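Local atomic coordinates of diaminobutyrate-pyruvate transaminase and L-2,4-diaminobutyrate decarboxylase (Vibrio parahaemolyticus, PDB entry 2QMA), a protein that probably uses pyridoxal 5'-phosphate to transaminate and decarboxylate diaminobutyrate, the C-terminal decarboxylase domain being the part described here. Residues A35-H40 with S82-V87; N94-F97 with D102-A105; M173-A178 with F213-S218; L301-H306 with K390-M395. All coordinates share one frame; numbering follows the deposited sequence. Where two conformers were deposited one is given.

In the fold
The four contacts follow one another along the chain and show how chemistry changes with place in the fold. Contact 1, far from the chain's centre and partly open to solvent, pairs two nearly parallel N-terminal helix segments through a His-carboxylate bond beside aliphatic packing. Contact 2, about 24 Å from it between centres, is a buried meeting of two loop segments with no hydrogen bond between them. Contact 3 is fully buried and aliphatic, between two helices beside the main sheet. Contact 4, partly buried, sets a loop against a helix at a glycine. Contacts 2, 3 and 4 belong to the pyridoxal-dependent decarboxylase domain, and all four have residues near the second subunit.

Contact 1. Residues A35-H40 with S82-V87; sequences ASVMSH and SVIDDV
V37 is the first residue of 35-40 to reach the facing helix, just after S36, whose OG bonds to K81 NZ. The V37 CG1 methyl lies 3.7 Å from CD1 of I84, the two side chains running at a slant to each other, and V37 also rests on L80 at the start of the same helix. The selenomethionine M38, one position on, leaves this interface and packs against V116 of the second subunit. The two segments belong to helices 32-51 and 80-92; the axes of segments 35-40 and 82-87 approach to 10.7 Å and run nearly parallel, inclined by 17° (signed crossing angle -17°). At that separation the contact is made by side chains: the imidazole of H40 and the methyls of V37 and I84. Such pairing is consistent with the N-terminal region of group II decarboxylases, where helices of the two subunits pack together; I84 accordingly also touches M382 of the second subunit. In H40 the ring carbon CG is anti to the backbone N, which extends the imidazole across to the neighbouring helix. There the ring meets I84 with its edge: CD2 sits 3.7 Å from the CG2 methyl, which lies near the ring plane. At the more exposed side of the pair, H40 NE2 donates to D85 OD1 over 2.8 Å, with an N-H...O angle of 155°. The acceptor lies close to the imidazole plane, whereas the donor comes in from above the carboxylate. A carboxylate so near would be expected to favour the protonated imidazole.

Contact 2. Residues N94-F97 with D102-A105; sequences NAIF and DCIA
C103 and I96 meet through the branches that their first torsions send forward. SG of C103 stands anti to the backbone N (chi1 -172°), while I96, with chi1 at -61°, sends its CG2 methyl into that same extended position. The sulfur and this methyl lie 3.6 Å apart in plain apolar contact. C103 also presses its CB against the backbone: the distance from C103 CB to F97 O is 3.1 Å, close for a carbon and an oxygen, and SG lies 3.8 Å from the same F97 O. No hydrogen bond joins the two segments; they meet by packing, with the CA atoms of F97 and C103 6.6 Å apart. The polar backbone atoms look elsewhere for partners. I96 O accepts from Q127 NE2 of the second subunit, N94 O bonds to S136 OG of that subunit, and F97 pairs through its backbone with P55. Both segments lie in the irregular connection that carries the chain from helix 80-92 towards helix 113-125 along the dimer interface. The F97 ring is buried against V48 and F49 of helix 32-51, while I104 pairs through its backbone with T471, at the end of strand 465-471, and packs on F482 and L485 of helix 479-495.

Contact 3. Residues M173-A178 with F213-S218; sequences MGLMLA and FTVQKS
Two helices approach each other here with a spacing of 7.3 Å between the CA atoms of L175 and S218. Segment 173-178 lies in the middle of helix 167-187, whose regular turns are marked by L177 N bonding to M173 O at 2.9 Å and A178 N to G174 O at 3.1 Å. Segment 213-218 is the start of a much shorter helix, 214-221, and its first turn is closed by K217 N on F213 O at 3.0 Å. Both are helices of the large domain of the fold-type-I pyridoxal phosphate enzymes, in which helices pack on a seven-stranded mixed sheet; the one follows strand 160-164 and the other strand 203-208. The contacts are few and carbon-to-carbon, S218 taking part through CB. L175 points at the short helix, with CG beside the backbone N and opposite the carbonyl carbon (chi1 -66°), and it is the CD1 branch that does the touching. V215 and S218, three residues apart and so one turn of helix from each other, receive that methyl: S218 offers its CB at 4.0 Å from L175 CD1. L175 and V215 both rest as well on V263 of strand 258-265, so both side chains also pack against the sheet, and L175 reaches M222 besides. M176 turns to another surface and packs on W221 of the second subunit. T214 OG1 adds a polar link between the helices beyond the two segments, bonding to N171 ND2. Of the two V215 methyls, CG1 is the nearer, 4.3 Å from L175 CD1.

Contact 4. Residues L301-H306 with K390-M395; sequences LILSSH and KALGDM
The loop between strands 290-295 and 318-322, whose residues 301-303 form the end of a 3-10 segment, meets helix 389-411 at a glycine, and an ST turn shapes the chain where they touch. S304 and G393 have their CA atoms only 3.8 Å apart. With no side chain on G393, the loop backbone can abut the helix: L303 O lies 3.2 Å from G393 CA in a CA-H...O contact, bent to 132° at the hydrogen. S304 CB packs at 3.7 Å from G393 O. Next to it along both segments, L303 and L392 lie side by side and point the same way, their CD1 methyls 4.0 Å apart. S304 OG, set between backbone N and carbonyl carbon (chi1 79°), makes two bonds that fix its rotation, donating to L301 O at 2.9 Å and accepting from H306 N at 2.9 Å. S305 OG reaches D397. L392 lies about 11 Å, side chain to side chain, from K325, predicted to carry the cofactor, which is not attached here. The contact sets a loop of the large domain against helix 389-411, the long helix that leads to the C-terminal antiparallel sheet, as in fold-type-I enzymes.

Contact 1. Residues A35-H40 with S82-V87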
loop_
_atom_site.group_PDB
_atom_site.type_symbol
_atom_site.label_atom_id
_atom_site.label_comp_id
_atom_site.label_asym_id
_atom_site.label_seq_id
_atom_site.Cartn_x
_atom_site.Cartn_y
_atom_site.Cartn_z
ATOM N N ALA A 35 8.386 21.484 -12.687
ATOM C CA ALA A 35 7.182 22.261 -12.991
ATOM C C ALA A 35 6.730 22.051 -14.442
ATOM O O ALA A 35 5.543 21.831 -14.708
ATOM C CB ALA A 35 7.440 23.734 -12.710
ATOM N N SER A 36 7.692 22.087 -15.366
ATOM C CA SER A 36 7.420 21.930 -16.784
ATOM C C SER A 36 6.834 20.554 -17.115
ATOM O O SER A 36 5.902 20.447 -17.931
ATOM C CB SER A 36 8.702 22.179 -17.583
ATOM O OG SER A 36 8.462 22.061 -18.969
ATOM N N VAL A 37 7.371 19.502 -16.481
ATOM C CA VAL A 37 6.898 18.128 -16.704
ATOM C C VAL A 37 5.467 17.883 -16.152
ATOM O O VAL A 37 4.597 17.329 -16.829
ATOM C CB VAL A 37 7.923 17.079 -16.131
ATOM C CG1 VAL A 37 7.331 15.661 -16.072
ATOM C CG2 VAL A 37 9.244 17.110 -16.932
HETATM N N MSE A 38 5.252 18.342 -14.930
HETATM C CA MSE A 38 3.977 18.245 -14.248
HETATM C C MSE A 38 2.923 19.059 -14.977
HETATM O O MSE A 38 1.820 18.579 -15.152
HETATM C CB MSE A 38 4.135 18.720 -12.808
HETATM C CG MSE A 38 5.045 17.833 -11.958
HETATM SE SE MSE A 38 4.911 15.902 -12.245
HETATM C CE MSE A 38 6.841 15.495 -12.286
ATOM N N SER A 39 3.254 20.287 -15.395
ATOM C CA SER A 39 2.327 21.075 -16.200
ATOM C C SER A 39 1.963 20.345 -17.518
ATOM O O SER A 39 0.799 20.325 -17.909
ATOM C CB SER A 39 2.874 22.491 -16.450
ATOM O OG SER A 39 2.723 23.296 -15.278
ATOM N N HIS A 40 2.964 19.751 -18.185
ATOM C CA HIS A 40 2.749 18.877 -19.353
ATOM C C HIS A 40 1.750 17.755 -19.037
ATOM O O HIS A 40 0.812 17.506 -19.795
ATOM C CB HIS A 40 4.067 18.258 -19.853
ATOM C CG HIS A 40 3.942 17.597 -21.192
ATOM N ND1 HIS A 40 4.102 18.284 -22.378
ATOM C CD2 HIS A 40 3.624 16.326 -21.538
ATOM C CE1 HIS A 40 3.902 17.460 -23.393
ATOM N NE2 HIS A 40 3.609 16.265 -22.910
ATOM N N SER A 82 7.456 13.001 -24.115
ATOM C CA SER A 82 6.897 12.113 -25.158
ATOM C C SER A 82 6.343 10.809 -24.549
ATOM O O SER A 82 5.320 10.295 -25.001
ATOM C CB SER A 82 7.843 11.886 -26.355
ATOM O OG SER A 82 8.960 11.067 -26.052
ATOM N N VAL A 83 7.015 10.303 -23.516
ATOM C CA VAL A 83 6.566 9.107 -22.811
ATOM C C VAL A 83 5.217 9.386 -22.139
ATOM O O VAL A 83 4.312 8.531 -22.159
ATOM C CB VAL A 83 7.585 8.650 -21.758
ATOM C CG1 VAL A 83 7.021 7.451 -20.972
ATOM C CG2 VAL A 83 8.967 8.283 -22.416
ATOM N N ILE A 84 5.101 10.581 -21.549
ATOM C CA ILE A 84 3.846 11.054 -20.980
ATOM C C ILE A 84 2.762 11.081 -22.065
ATOM O O ILE A 84 1.638 10.685 -21.814
ATOM C CB ILE A 84 3.990 12.457 -20.329
ATOM C CG1 ILE A 84 4.743 12.342 -18.993
ATOM C CG2 ILE A 84 2.635 13.092 -20.081
ATOM C CD1 ILE A 84 5.356 13.666 -18.528
ATOM N N ASP A 85 3.109 11.555 -23.268
ATOM C CA ASP A 85 2.147 11.652 -24.380
ATOM C C ASP A 85 1.670 10.262 -24.754
ATOM O O ASP A 85 0.482 10.037 -24.949
ATOM C CB ASP A 85 2.811 12.241 -25.635
ATOM C CG ASP A 85 3.013 13.733 -25.568
ATOM O OD1 ASP A 85 2.431 14.424 -24.696
ATOM O OD2 ASP A 85 3.781 14.217 -26.441
ATOM N N ASP A 86 2.628 9.344 -24.858
ATOM C CA ASP A 86 2.396 7.950 -25.203
ATOM C C ASP A 86 1.501 7.242 -24.195
ATOM O O ASP A 86 0.639 6.480 -24.587
ATOM C CB ASP A 86 3.726 7.188 -25.289
ATOM C CG ASP A 86 4.530 7.562 -26.526
ATOM O OD1 ASP A 86 4.015 8.339 -27.339
ATOM O OD2 ASP A 86 5.680 7.111 -26.678
ATOM N N VAL A 87 1.736 7.465 -22.910
ATOM C CA VAL A 87 0.881 6.842 -21.874
ATOM C C VAL A 87 -0.496 7.462 -21.854
ATOM O O VAL A 87 -1.477 6.760 -21.702
ATOM C CB VAL A 87 1.492 6.836 -20.460
ATOM C CG1 VAL A 87 2.702 5.919 -20.414
ATOM C CG2 VAL A 87 1.881 8.204 -20.026
#

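Contact 2. Residues N94-F97 with D102-A105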
loop_
_atom_site.group_PDB
_atom_site.type_symbol
_atom_site.label_atom_id
_atom_site.label_comp_id
_atom_site.label_asym_id
_atom_site.label_seq_id
_atom_site.Cartn_x
_atom_site.Cartn_y
_atom_site.Cartn_z
ATOM N N ASN A 94 -7.628 4.538 -22.607
ATOM C CA ASN A 94 -8.294 3.232 -22.557
ATOM C C ASN A 94 -8.557 2.683 -21.144
ATOM O O ASN A 94 -8.757 1.478 -20.971
ATOM C CB ASN A 94 -7.527 2.215 -23.384
ATOM C CG ASN A 94 -7.496 2.569 -24.883
ATOM O OD1 ASN A 94 -8.545 2.732 -25.514
ATOM N ND2 ASN A 94 -6.298 2.723 -25.431
ATOM N N ALA A 95 -8.549 3.571 -20.160
ATOM C CA ALA A 95 -8.776 3.233 -18.746
ATOM C C ALA A 95 -10.285 3.173 -18.425
ATOM O O ALA A 95 -11.125 3.458 -19.272
ATOM C CB ALA A 95 -8.093 4.251 -17.879
ATOM N N ILE A 96 -10.617 2.810 -17.193
ATOM C CA ILE A 96 -12.005 2.818 -16.767
ATOM C C ILE A 96 -12.240 4.168 -16.077
ATOM O O ILE A 96 -11.604 4.463 -15.047
ATOM C CB ILE A 96 -12.286 1.614 -15.760
ATOM C CG1 ILE A 96 -12.037 0.217 -16.398
ATOM C CG2 ILE A 96 -13.679 1.776 -15.110
ATOM C CD1 ILE A 96 -13.112 -0.239 -17.482
ATOM N N PHE A 97 -13.145 4.988 -16.632
ATOM C CA PHE A 97 -13.387 6.315 -16.089
ATOM C C PHE A 97 -14.490 6.383 -15.035
ATOM O O PHE A 97 -15.694 6.446 -15.360
ATOM C CB PHE A 97 -13.581 7.327 -17.221
ATOM C CG PHE A 97 -12.314 7.580 -17.974
ATOM C CD1 PHE A 97 -11.450 8.602 -17.569
ATOM C CD2 PHE A 97 -11.956 6.771 -19.046
ATOM C CE1 PHE A 97 -10.244 8.831 -18.237
ATOM C CE2 PHE A 97 -10.747 6.993 -19.710
ATOM C CZ PHE A 97 -9.891 8.031 -19.270
ATOM N N ASP A 102 -21.812 6.546 -16.154
ATOM C CA ASP A 102 -22.215 5.170 -16.478
ATOM C C ASP A 102 -21.187 4.157 -15.962
ATOM O O ASP A 102 -21.313 2.966 -16.158
ATOM C CB ASP A 102 -22.490 5.036 -17.994
ATOM C CG ASP A 102 -23.700 5.860 -18.442
ATOM O OD1 ASP A 102 -24.659 6.009 -17.643
ATOM O OD2 ASP A 102 -23.679 6.346 -19.600
ATOM N N CYS A 103 -20.194 4.662 -15.240
ATOM C CA CYS A 103 -19.297 3.810 -14.452
ATOM C C CYS A 103 -19.833 3.698 -13.013
ATOM O O CYS A 103 -19.698 4.622 -12.218
ATOM C CB CYS A 103 -17.892 4.376 -14.481
ATOM S SG CYS A 103 -16.701 3.225 -13.722
ATOM N N ILE A 104 -20.469 2.569 -12.686
ATOM C CA ILE A 104 -21.378 2.543 -11.543
ATOM C C ILE A 104 -21.536 1.146 -10.958
ATOM O O ILE A 104 -22.619 0.802 -10.469
ATOM C CB ILE A 104 -22.789 3.143 -11.955
ATOM C CG1 ILE A 104 -23.532 3.664 -10.727
ATOM C CG2 ILE A 104 -23.604 2.146 -12.745
ATOM C CD1 ILE A 104 -24.744 4.622 -11.003
ATOM N N ALA A 105 -20.463 0.343 -11.004
ATOM C CA ALA A 105 -20.528 -1.068 -10.652
ATOM C C ALA A 105 -20.146 -1.374 -9.187
ATOM O O ALA A 105 -20.867 -2.106 -8.494
ATOM C CB ALA A 105 -19.614 -1.872 -11.568
#

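Contact 3. Residues M173-A178 with F213-S218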
loop_
_atom_site.group_PDB
_atom_site.type_symbol
_atom_site.label_atom_id
_atom_site.label_comp_id
_atom_site.label_asym_id
_atom_site.label_seq_id
_atom_site.Cartn_x
_atom_site.Cartn_y
_atom_site.Cartn_z
HETATM N N MSE A 173 -5.408 -6.952 9.876
HETATM C CA MSE A 173 -4.739 -6.473 11.075
HETATM C C MSE A 173 -5.659 -6.509 12.293
HETATM O O MSE A 173 -5.243 -6.949 13.333
HETATM C CB MSE A 173 -4.176 -5.089 10.857
HETATM C CG MSE A 173 -2.817 -5.142 10.215
HETATM SE SE MSE A 173 -2.177 -3.399 9.932
HETATM C CE MSE A 173 -2.875 -2.456 11.508
ATOM N N GLY A 174 -6.915 -6.073 12.141
ATOM C CA GLY A 174 -7.892 -6.122 13.247
ATOM C C GLY A 174 -8.017 -7.558 13.763
ATOM O O GLY A 174 -7.967 -7.804 14.973
ATOM N N LEU A 175 -8.163 -8.511 12.855
ATOM C CA LEU A 175 -8.336 -9.903 13.252
ATOM C C LEU A 175 -7.055 -10.561 13.749
ATOM O O LEU A 175 -7.111 -11.439 14.616
ATOM C CB LEU A 175 -8.952 -10.715 12.108
ATOM C CG LEU A 175 -10.394 -10.301 11.764
ATOM C CD1 LEU A 175 -10.820 -10.937 10.445
ATOM C CD2 LEU A 175 -11.388 -10.672 12.845
HETATM N N MSE A 176 -5.910 -10.176 13.197
HETATM C CA MSE A 176 -4.633 -10.627 13.774
HETATM C C MSE A 176 -4.462 -10.096 15.204
HETATM O O MSE A 176 -3.999 -10.816 16.083
HETATM C CB MSE A 176 -3.422 -10.150 12.972
HETATM C CG MSE A 176 -2.166 -10.908 13.390
HETATM SE SE MSE A 176 -0.698 -10.196 12.371
HETATM C CE MSE A 176 -1.506 -10.663 10.701
ATOM N N LEU A 177 -4.815 -8.834 15.447
ATOM C CA LEU A 177 -4.754 -8.323 16.848
ATOM C C LEU A 177 -5.643 -9.183 17.735
ATOM O O LEU A 177 -5.248 -9.564 18.833
ATOM C CB LEU A 177 -5.125 -6.839 16.983
ATOM C CG LEU A 177 -4.091 -5.907 16.333
ATOM C CD1 LEU A 177 -4.675 -4.483 16.325
ATOM C CD2 LEU A 177 -2.744 -5.991 17.038
ATOM N N ALA A 178 -6.821 -9.525 17.228
ATOM C CA ALA A 178 -7.769 -10.361 18.005
ATOM C C ALA A 178 -7.164 -11.728 18.317
ATOM O O ALA A 178 -7.321 -12.219 19.409
ATOM C CB ALA A 178 -9.086 -10.510 17.256
ATOM N N PHE A 213 -15.037 -11.350 1.982
ATOM C CA PHE A 213 -14.284 -12.605 1.984
ATOM C C PHE A 213 -12.860 -12.416 2.492
ATOM O O PHE A 213 -12.138 -13.390 2.662
ATOM C CB PHE A 213 -14.299 -13.305 0.610
ATOM C CG PHE A 213 -14.010 -14.792 0.690
ATOM C CD1 PHE A 213 -15.048 -15.708 0.865
ATOM C CD2 PHE A 213 -12.692 -15.273 0.630
ATOM C CE1 PHE A 213 -14.784 -17.076 0.957
ATOM C CE2 PHE A 213 -12.418 -16.636 0.720
ATOM C CZ PHE A 213 -13.463 -17.541 0.883
ATOM N N THR A 214 -12.464 -11.167 2.769
ATOM C CA THR A 214 -11.190 -10.953 3.446
ATOM C C THR A 214 -11.238 -11.485 4.898
ATOM O O THR A 214 -10.200 -11.507 5.564
ATOM C CB THR A 214 -10.655 -9.479 3.418
ATOM O OG1 THR A 214 -11.666 -8.564 3.874
ATOM C CG2 THR A 214 -10.185 -9.081 1.999
ATOM N N VAL A 215 -12.405 -11.910 5.389
ATOM C CA VAL A 215 -12.440 -12.616 6.711
ATOM C C VAL A 215 -11.821 -14.013 6.579
ATOM O O VAL A 215 -10.935 -14.373 7.330
ATOM C CB VAL A 215 -13.860 -12.697 7.409
ATOM C CG1 VAL A 215 -13.788 -13.465 8.746
ATOM C CG2 VAL A 215 -14.445 -11.309 7.657
ATOM N N GLN A 216 -12.326 -14.806 5.636
ATOM C CA GLN A 216 -11.752 -16.111 5.332
ATOM C C GLN A 216 -10.275 -15.937 4.911
ATOM O O GLN A 216 -9.407 -16.663 5.375
ATOM C CB GLN A 216 -12.547 -16.750 4.197
ATOM C CG GLN A 216 -13.932 -17.181 4.623
ATOM C CD GLN A 216 -15.031 -16.076 4.669
ATOM O OE1 GLN A 216 -14.784 -14.863 4.672
ATOM N NE2 GLN A 216 -16.267 -16.533 4.703
ATOM N N LYS A 217 -10.000 -14.946 4.054
ATOM C CA LYS A 217 -8.629 -14.773 3.519
ATOM C C LYS A 217 -7.713 -14.353 4.669
ATOM O O LYS A 217 -6.568 -14.792 4.750
ATOM C CB LYS A 217 -8.576 -13.726 2.402
ATOM C CG LYS A 217 -9.348 -14.123 1.157
ATOM C CD LYS A 217 -9.156 -13.111 0.039
ATOM C CE LYS A 217 -8.370 -13.712 -1.113
ATOM N NZ LYS A 217 -8.529 -12.881 -2.370
ATOM N N SER A 218 -8.247 -13.541 5.573
ATOM C CA SER A 218 -7.495 -13.100 6.749
ATOM C C SER A 218 -7.166 -14.306 7.608
ATOM O O SER A 218 -6.033 -14.482 8.032
ATOM C CB SER A 218 -8.310 -12.073 7.550
ATOM O OG SER A 218 -8.209 -10.824 6.884
#

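Contact 4. Residues L301-H306 with K390-M395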
loop_
_atom_site.group_PDB
_atom_site.type_symbol
_atom_site.label_atom_id
_atom_site.label_comp_id
_atom_site.label_asym_id
_atom_site.label_seq_id
_atom_site.Cartn_x
_atom_site.Cartn_y
_atom_site.Cartn_z
ATOM N N LEU A 301 -20.803 6.814 6.839
ATOM C CA LEU A 301 -22.069 7.353 7.357
ATOM C C LEU A 301 -21.942 8.001 8.746
ATOM O O LEU A 301 -22.860 8.673 9.224
ATOM C CB LEU A 301 -23.117 6.259 7.392
ATOM C CG LEU A 301 -23.550 5.693 6.051
ATOM C CD1 LEU A 301 -24.727 4.726 6.350
ATOM C CD2 LEU A 301 -23.972 6.823 5.021
ATOM N N ILE A 302 -20.813 7.762 9.413
ATOM C CA ILE A 302 -20.502 8.451 10.665
ATOM C C ILE A 302 -20.629 9.989 10.524
ATOM O O ILE A 302 -20.955 10.681 11.506
ATOM C CB ILE A 302 -19.098 8.058 11.207
ATOM C CG1 ILE A 302 -19.053 8.202 12.733
ATOM C CG2 ILE A 302 -17.967 8.812 10.442
ATOM C CD1 ILE A 302 -19.796 7.093 13.461
ATOM N N LEU A 303 -20.426 10.495 9.303
ATOM C CA LEU A 303 -20.470 11.949 9.051
ATOM C C LEU A 303 -21.835 12.468 8.598
ATOM O O LEU A 303 -22.030 13.708 8.479
ATOM C CB LEU A 303 -19.448 12.369 7.985
ATOM C CG LEU A 303 -17.974 12.090 8.258
ATOM C CD1 LEU A 303 -17.093 12.560 7.060
ATOM C CD2 LEU A 303 -17.525 12.671 9.613
ATOM N N SER A 304 -22.766 11.544 8.382
ATOM C CA SER A 304 -24.063 11.862 7.806
ATOM C C SER A 304 -25.187 11.909 8.845
ATOM O O SER A 304 -24.977 11.649 10.053
ATOM C CB SER A 304 -24.451 10.785 6.791
ATOM O OG SER A 304 -24.955 9.635 7.503
ATOM N N SER A 305 -26.389 12.179 8.346
ATOM C CA SER A 305 -27.624 12.192 9.165
ATOM C C SER A 305 -28.031 10.797 9.604
ATOM O O SER A 305 -28.996 10.639 10.369
ATOM C CB SER A 305 -28.799 12.791 8.366
ATOM O OG SER A 305 -28.566 14.175 8.237
ATOM N N HIS A 306 -27.304 9.798 9.112
ATOM C CA HIS A 306 -27.655 8.387 9.332
ATOM C C HIS A 306 -26.633 7.696 10.233
ATOM O O HIS A 306 -26.587 6.457 10.310
ATOM C CB HIS A 306 -27.755 7.668 7.997
ATOM C CG HIS A 306 -28.768 8.270 7.084
ATOM N ND1 HIS A 306 -30.087 7.867 7.069
ATOM C CD2 HIS A 306 -28.665 9.271 6.180
ATOM C CE1 HIS A 306 -30.749 8.578 6.170
ATOM N NE2 HIS A 306 -29.912 9.446 5.624
ATOM N N LYS A 390 -19.073 17.917 7.157
ATOM C CA LYS A 390 -20.498 18.202 6.984
ATOM C C LYS A 390 -20.897 18.051 5.503
ATOM O O LYS A 390 -21.913 17.443 5.203
ATOM C CB LYS A 390 -20.851 19.601 7.489
ATOM C CG LYS A 390 -22.356 19.861 7.583
ATOM C CD LYS A 390 -23.038 18.749 8.350
ATOM C CE LYS A 390 -24.487 19.095 8.704
ATOM N NZ LYS A 390 -25.368 19.243 7.486
ATOM N N ALA A 391 -20.077 18.601 4.595
ATOM C CA ALA A 391 -20.361 18.501 3.149
ATOM C C ALA A 391 -20.373 17.042 2.713
ATOM O O ALA A 391 -21.246 16.627 1.944
ATOM C CB ALA A 391 -19.373 19.315 2.310
ATOM N N LEU A 392 -19.382 16.264 3.178
ATOM C CA LEU A 392 -19.393 14.803 2.902
ATOM C C LEU A 392 -20.671 14.165 3.503
ATOM O O LEU A 392 -21.322 13.346 2.867
ATOM C CB LEU A 392 -18.132 14.109 3.440
ATOM C CG LEU A 392 -16.778 14.488 2.795
ATOM C CD1 LEU A 392 -15.570 13.932 3.587
ATOM C CD2 LEU A 392 -16.708 14.026 1.330
ATOM N N GLY A 393 -21.016 14.547 4.728
ATOM C CA GLY A 393 -22.252 14.071 5.343
ATOM C C GLY A 393 -23.451 14.357 4.467
ATOM O O GLY A 393 -24.279 13.471 4.203
ATOM N N ASP A 394 -23.523 15.583 3.980
ATOM C CA ASP A 394 -24.623 15.989 3.072
ATOM C C ASP A 394 -24.670 15.157 1.767
ATOM O O ASP A 394 -25.759 14.779 1.295
ATOM C CB ASP A 394 -24.555 17.484 2.752
ATOM C CG ASP A 394 -24.790 18.390 3.958
ATOM O OD1 ASP A 394 -25.189 17.954 5.061
ATOM O OD2 ASP A 394 -24.551 19.598 3.787
HETATM N N MSE A 395 -23.497 14.856 1.202
HETATM C CA MSE A 395 -23.413 13.991 0.023
HETATM C C MSE A 395 -24.012 12.620 0.306
HETATM O O MSE A 395 -24.708 12.040 -0.534
HETATM C CB MSE A 395 -21.959 13.860 -0.466
HETATM C CG MSE A 395 -21.338 15.190 -0.932
HETATM SE SE MSE A 395 -19.522 15.039 -1.463
HETATM C CE MSE A 395 -18.997 16.884 -1.461
#